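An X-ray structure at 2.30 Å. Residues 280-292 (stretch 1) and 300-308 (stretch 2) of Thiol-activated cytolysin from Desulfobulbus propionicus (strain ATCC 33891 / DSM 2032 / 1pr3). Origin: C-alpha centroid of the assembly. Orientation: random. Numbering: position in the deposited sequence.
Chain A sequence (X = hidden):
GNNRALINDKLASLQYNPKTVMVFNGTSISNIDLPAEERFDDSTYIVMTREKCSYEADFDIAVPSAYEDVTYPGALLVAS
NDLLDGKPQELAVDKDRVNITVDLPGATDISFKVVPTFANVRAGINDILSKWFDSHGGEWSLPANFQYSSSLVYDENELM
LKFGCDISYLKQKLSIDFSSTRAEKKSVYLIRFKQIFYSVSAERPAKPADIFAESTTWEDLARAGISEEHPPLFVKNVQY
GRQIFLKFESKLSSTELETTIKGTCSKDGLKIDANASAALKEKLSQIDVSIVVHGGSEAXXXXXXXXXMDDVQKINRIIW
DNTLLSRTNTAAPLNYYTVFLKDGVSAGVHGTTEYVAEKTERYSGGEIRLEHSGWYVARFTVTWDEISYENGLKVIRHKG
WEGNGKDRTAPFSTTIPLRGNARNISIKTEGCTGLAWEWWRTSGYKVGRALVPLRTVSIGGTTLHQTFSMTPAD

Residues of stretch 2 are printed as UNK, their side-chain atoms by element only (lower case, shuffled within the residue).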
# COMPACT_ATOMS: atom_id res chain seq x y z
N LEU A 280 -16.27 -16.02 -8.89
CA LEU A 280 -15.48 -15.70 -10.07
C LEU A 280 -16.38 -15.57 -11.30
O LEU A 280 -16.23 -14.63 -12.08
CB LEU A 280 -14.41 -16.77 -10.28
CG LEU A 280 -13.30 -16.44 -11.29
CD1 LEU A 280 -12.70 -15.05 -11.10
CD2 LEU A 280 -12.18 -17.48 -11.24
N LYS A 281 -17.36 -16.46 -11.44
CA LYS A 281 -18.18 -16.43 -12.64
C LYS A 281 -19.04 -15.17 -12.72
O LYS A 281 -19.14 -14.56 -13.78
CB LYS A 281 -19.04 -17.69 -12.72
CG LYS A 281 -18.33 -18.89 -13.37
CD LYS A 281 -17.50 -19.69 -12.32
CE LYS A 281 -16.90 -21.00 -12.89
NZ LYS A 281 -15.59 -21.38 -12.26
N GLU A 282 -19.64 -14.74 -11.61
CA GLU A 282 -20.43 -13.50 -11.71
C GLU A 282 -19.53 -12.30 -11.98
O GLU A 282 -19.99 -11.31 -12.57
CB GLU A 282 -21.25 -13.27 -10.45
CG GLU A 282 -22.10 -12.01 -10.49
CD GLU A 282 -21.42 -10.87 -9.74
OE1 GLU A 282 -20.34 -11.14 -9.15
OE2 GLU A 282 -21.94 -9.73 -9.72
N LYS A 283 -18.25 -12.36 -11.61
CA LYS A 283 -17.29 -11.38 -12.12
C LYS A 283 -17.15 -11.52 -13.63
O LYS A 283 -17.45 -10.59 -14.38
CB LYS A 283 -15.93 -11.56 -11.45
CG LYS A 283 -15.84 -11.11 -10.01
CD LYS A 283 -14.40 -11.18 -9.47
CE LYS A 283 -14.35 -10.74 -8.00
NZ LYS A 283 -14.98 -11.72 -7.05
N LEU A 284 -16.72 -12.71 -14.08
CA LEU A 284 -16.55 -13.00 -15.51
C LEU A 284 -17.74 -12.58 -16.34
O LEU A 284 -17.59 -12.06 -17.46
CB LEU A 284 -16.33 -14.48 -15.72
CG LEU A 284 -15.15 -15.01 -14.95
CD1 LEU A 284 -15.19 -16.53 -14.85
CD2 LEU A 284 -13.89 -14.55 -15.61
N SER A 285 -18.95 -12.82 -15.84
CA SER A 285 -20.15 -12.47 -16.58
C SER A 285 -20.23 -10.98 -16.86
O SER A 285 -20.98 -10.56 -17.74
CB SER A 285 -21.39 -12.90 -15.80
OG SER A 285 -21.41 -12.26 -14.53
N GLN A 286 -19.49 -10.19 -16.11
CA GLN A 286 -19.50 -8.74 -16.25
C GLN A 286 -18.43 -8.25 -17.19
O GLN A 286 -18.23 -7.04 -17.30
CB GLN A 286 -19.31 -8.09 -14.88
CG GLN A 286 -20.56 -8.09 -14.00
CD GLN A 286 -20.25 -7.75 -12.57
OE1 GLN A 286 -20.19 -8.65 -11.74
NE2 GLN A 286 -20.07 -6.46 -12.26
N ILE A 287 -17.69 -9.14 -17.84
CA ILE A 287 -16.58 -8.78 -18.71
C ILE A 287 -16.95 -9.06 -20.16
O ILE A 287 -17.19 -10.21 -20.54
CB ILE A 287 -15.29 -9.52 -18.29
CG1 ILE A 287 -15.01 -9.21 -16.81
CG2 ILE A 287 -14.12 -9.09 -19.14
CD1 ILE A 287 -13.79 -9.91 -16.23
N ASP A 288 -16.98 -8.00 -20.96
CA ASP A 288 -17.22 -8.08 -22.40
C ASP A 288 -15.90 -8.21 -23.16
O ASP A 288 -14.99 -7.39 -22.99
CB ASP A 288 -17.94 -6.83 -22.91
CG ASP A 288 -19.39 -6.72 -22.42
OD1 ASP A 288 -20.00 -7.74 -22.02
OD2 ASP A 288 -19.92 -5.58 -22.46
N VAL A 289 -15.81 -9.21 -24.04
CA VAL A 289 -14.59 -9.50 -24.80
C VAL A 289 -14.77 -9.06 -26.25
O VAL A 289 -15.81 -9.28 -26.86
CB VAL A 289 -14.23 -10.99 -24.73
CG1 VAL A 289 -12.86 -11.22 -25.35
CG2 VAL A 289 -14.30 -11.50 -23.30
N SER A 290 -13.74 -8.43 -26.79
CA SER A 290 -13.67 -8.06 -28.19
C SER A 290 -12.32 -8.50 -28.70
O SER A 290 -11.35 -8.45 -27.96
CB SER A 290 -13.83 -6.59 -28.40
OG SER A 290 -15.16 -6.25 -28.08
N ILE A 291 -12.26 -8.91 -29.95
CA ILE A 291 -11.05 -9.45 -30.53
C ILE A 291 -10.89 -9.00 -31.97
O ILE A 291 -11.83 -9.04 -32.76
CB ILE A 291 -11.03 -10.98 -30.50
CG1 ILE A 291 -11.17 -11.44 -29.06
CG2 ILE A 291 -9.80 -11.47 -31.13
CD1 ILE A 291 -11.21 -12.94 -28.97
N VAL A 292 -9.68 -8.63 -32.31
CA VAL A 292 -9.35 -8.31 -33.67
C VAL A 292 -8.10 -9.08 -34.05
O VAL A 292 -7.12 -9.14 -33.29
CB VAL A 292 -9.17 -6.79 -33.88
CG1 VAL A 292 -8.18 -6.28 -32.96
CG2 VAL A 292 -8.73 -6.48 -35.28
N UNK A 300 -12.71 -9.96 -36.92
CA UNK A 300 -13.03 -9.30 -35.66
C UNK A 300 -14.22 -10.01 -35.06
O UNK A 300 -15.10 -10.46 -35.79
c UNK A 300 -13.32 -7.77 -35.74
c UNK A 300 -14.63 -7.49 -36.21
c UNK A 300 -12.25 -7.15 -36.69
N UNK A 301 -14.22 -10.13 -33.72
CA UNK A 301 -15.32 -10.69 -32.96
C UNK A 301 -15.71 -9.74 -31.82
O UNK A 301 -14.85 -9.09 -31.22
c UNK A 301 -12.89 -14.81 -34.83
c UNK A 301 -14.21 -15.06 -34.57
c UNK A 301 -14.95 -12.05 -32.34
c UNK A 301 -12.92 -12.83 -33.58
c UNK A 301 -12.26 -13.71 -34.33
c UNK A 301 -14.87 -14.17 -33.76
c UNK A 301 -14.23 -13.03 -33.25
o UNK A 301 -12.11 -15.58 -35.63
N UNK A 302 -16.99 -9.71 -31.47
CA UNK A 302 -17.53 -8.84 -30.44
C UNK A 302 -18.54 -9.66 -29.65
O UNK A 302 -19.07 -10.65 -30.14
o UNK A 302 -16.33 -6.17 -31.11
c UNK A 302 -18.23 -7.61 -31.03
c UNK A 302 -17.28 -6.67 -31.72
n UNK A 302 -17.53 -6.38 -33.02
N UNK A 303 -18.78 -9.26 -28.41
CA UNK A 303 -19.89 -9.86 -27.68
C UNK A 303 -19.65 -11.24 -27.12
O UNK A 303 -20.61 -11.94 -26.78
N UNK A 304 -18.40 -11.66 -27.01
CA UNK A 304 -18.12 -12.94 -26.41
C UNK A 304 -18.07 -12.83 -24.88
O UNK A 304 -17.87 -11.75 -24.30
c UNK A 304 -16.80 -13.48 -26.96
c UNK A 304 -16.80 -13.90 -28.43
c UNK A 304 -15.37 -14.18 -28.80
c UNK A 304 -17.39 -12.86 -29.33
N UNK A 305 -18.28 -13.98 -24.23
CA UNK A 305 -18.29 -14.07 -22.78
C UNK A 305 -17.44 -15.21 -22.23
O UNK A 305 -17.33 -16.29 -22.81
c UNK A 305 -19.69 -14.28 -22.23
o UNK A 305 -19.60 -14.80 -20.92
N UNK A 306 -16.84 -14.96 -21.09
CA UNK A 306 -15.96 -15.94 -20.49
C UNK A 306 -16.68 -16.94 -19.60
O UNK A 306 -16.02 -17.84 -19.08
c UNK A 306 -14.90 -15.22 -19.68
c UNK A 306 -14.32 -14.05 -20.46
c UNK A 306 -14.81 -12.73 -19.88
c UNK A 306 -12.82 -14.17 -20.39
N UNK A 307 -17.98 -16.81 -19.38
CA UNK A 307 -18.67 -17.91 -18.71
C UNK A 307 -18.66 -19.15 -19.60
O UNK A 307 -18.27 -20.23 -19.16
n UNK A 307 -19.25 -16.75 -16.23
o UNK A 307 -21.01 -15.66 -17.14
c UNK A 307 -20.16 -16.56 -17.19
c UNK A 307 -20.10 -17.51 -18.37
N UNK A 308 -19.05 -18.97 -20.86
CA UNK A 308 -19.19 -20.07 -21.82
C UNK A 308 -17.86 -20.77 -22.08
O UNK A 308 -16.92 -20.17 -22.59
o UNK A 308 -19.32 -20.25 -24.25
c UNK A 308 -19.75 -19.50 -23.12

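Position 300 carries three side-chain carbons, one bearing the other two, so the fork sits at the first atom; one end carbon lies 3.9 Å from Val292 CG2. That is the beta-branched pattern of valine. Val300 pairs with Val292 as an antiparallel non-hydrogen-bonded pair, Val300 CA 4.3 Å from Val292 CA. Val300 CA also makes a CA-H...O contact of 3.1 Å with Ile291 O.

At position 301 one carbon leads to a six-carbon ring bearing one oxygen, and a ring carbon rests 4.1 Å from Ile291 CB: a tyrosine. Tyr301 N donates to Ile291 O at 2.8 Å, and Ile291 N returns the bond to Tyr301 O at 2.9 Å, the closed pair of an antiparallel ladder. The two side chains share a face.

Position 302 has two carbons, the second carrying one oxygen and one nitrogen; its oxygen lies 3.2 Å from Ser290 OG. This is the short amide of asparagine. The CA-to-CB bond of Asn302 points away from stretch 1, yet the end of the side chain comes nearer.

Position 303 has no side-chain atoms and is glycine. Gly303 has a phi of 77°, a value that by itself favours glycine, and the chain turns a corner here. Gly303 N lies 3.4 Å from Val289 O.

Position 304 shows four carbons forked at the second; its first lies 4.2 Å from Val289 CB, and one end carbon reaches Ile291 CD1 at 4.3 Å. The pattern is that of leucine. Leu304 O accepts from Val289 N at 3.3 Å, and the side chain lies on the face shared by Val289, Ile291 and Tyr301.

Position 305 holds one carbon and one oxygen, both kept off stretch 1: a serine. Ser305 works locally, its OG accepting from the backbone N of position 307 at 3.0 Å.

Position 306 again has four carbons forked at the second. One end carbon packs 3.6 Å from Ile287 CB and 3.7 Å from Val289 CG2, so this is a leucine set among apolar side chains. Leu306 points toward stretch 1 and is buried, and Leu306 CB lies 4.2 Å from Leu284 CD2.

Position 307 has two carbons, the second with one oxygen and one nitrogen; the nitrogen lies 3.3 Å from Lys281 O. It is asparagine. Asn307 ND2 donates to that carbonyl, nearly straight at 173°. Lys281 O also accepts from Ser285 N at 2.7 Å within stretch 1, so the amide joins an oxygen already in use.

Position 308, one carbon and one oxygen out of reach of stretch 1, is serine. Ser308 stands at an N-cap, its side chain capping a backbone N just past the stretch.

The contact changes its method along its length. Two reciprocal backbone bonds between Ile291 and Tyr301, and one from Val289 N to Leu304 O, hold an antiparallel register, with a one-residue bulge between them. Beyond the strand, side chains take over: Leu306 fills the space by Leu284, Ile287 and Val289, and Asn307 fastens the loop to the helix.

Stretch 2 (300-308) VYNGLSLNS
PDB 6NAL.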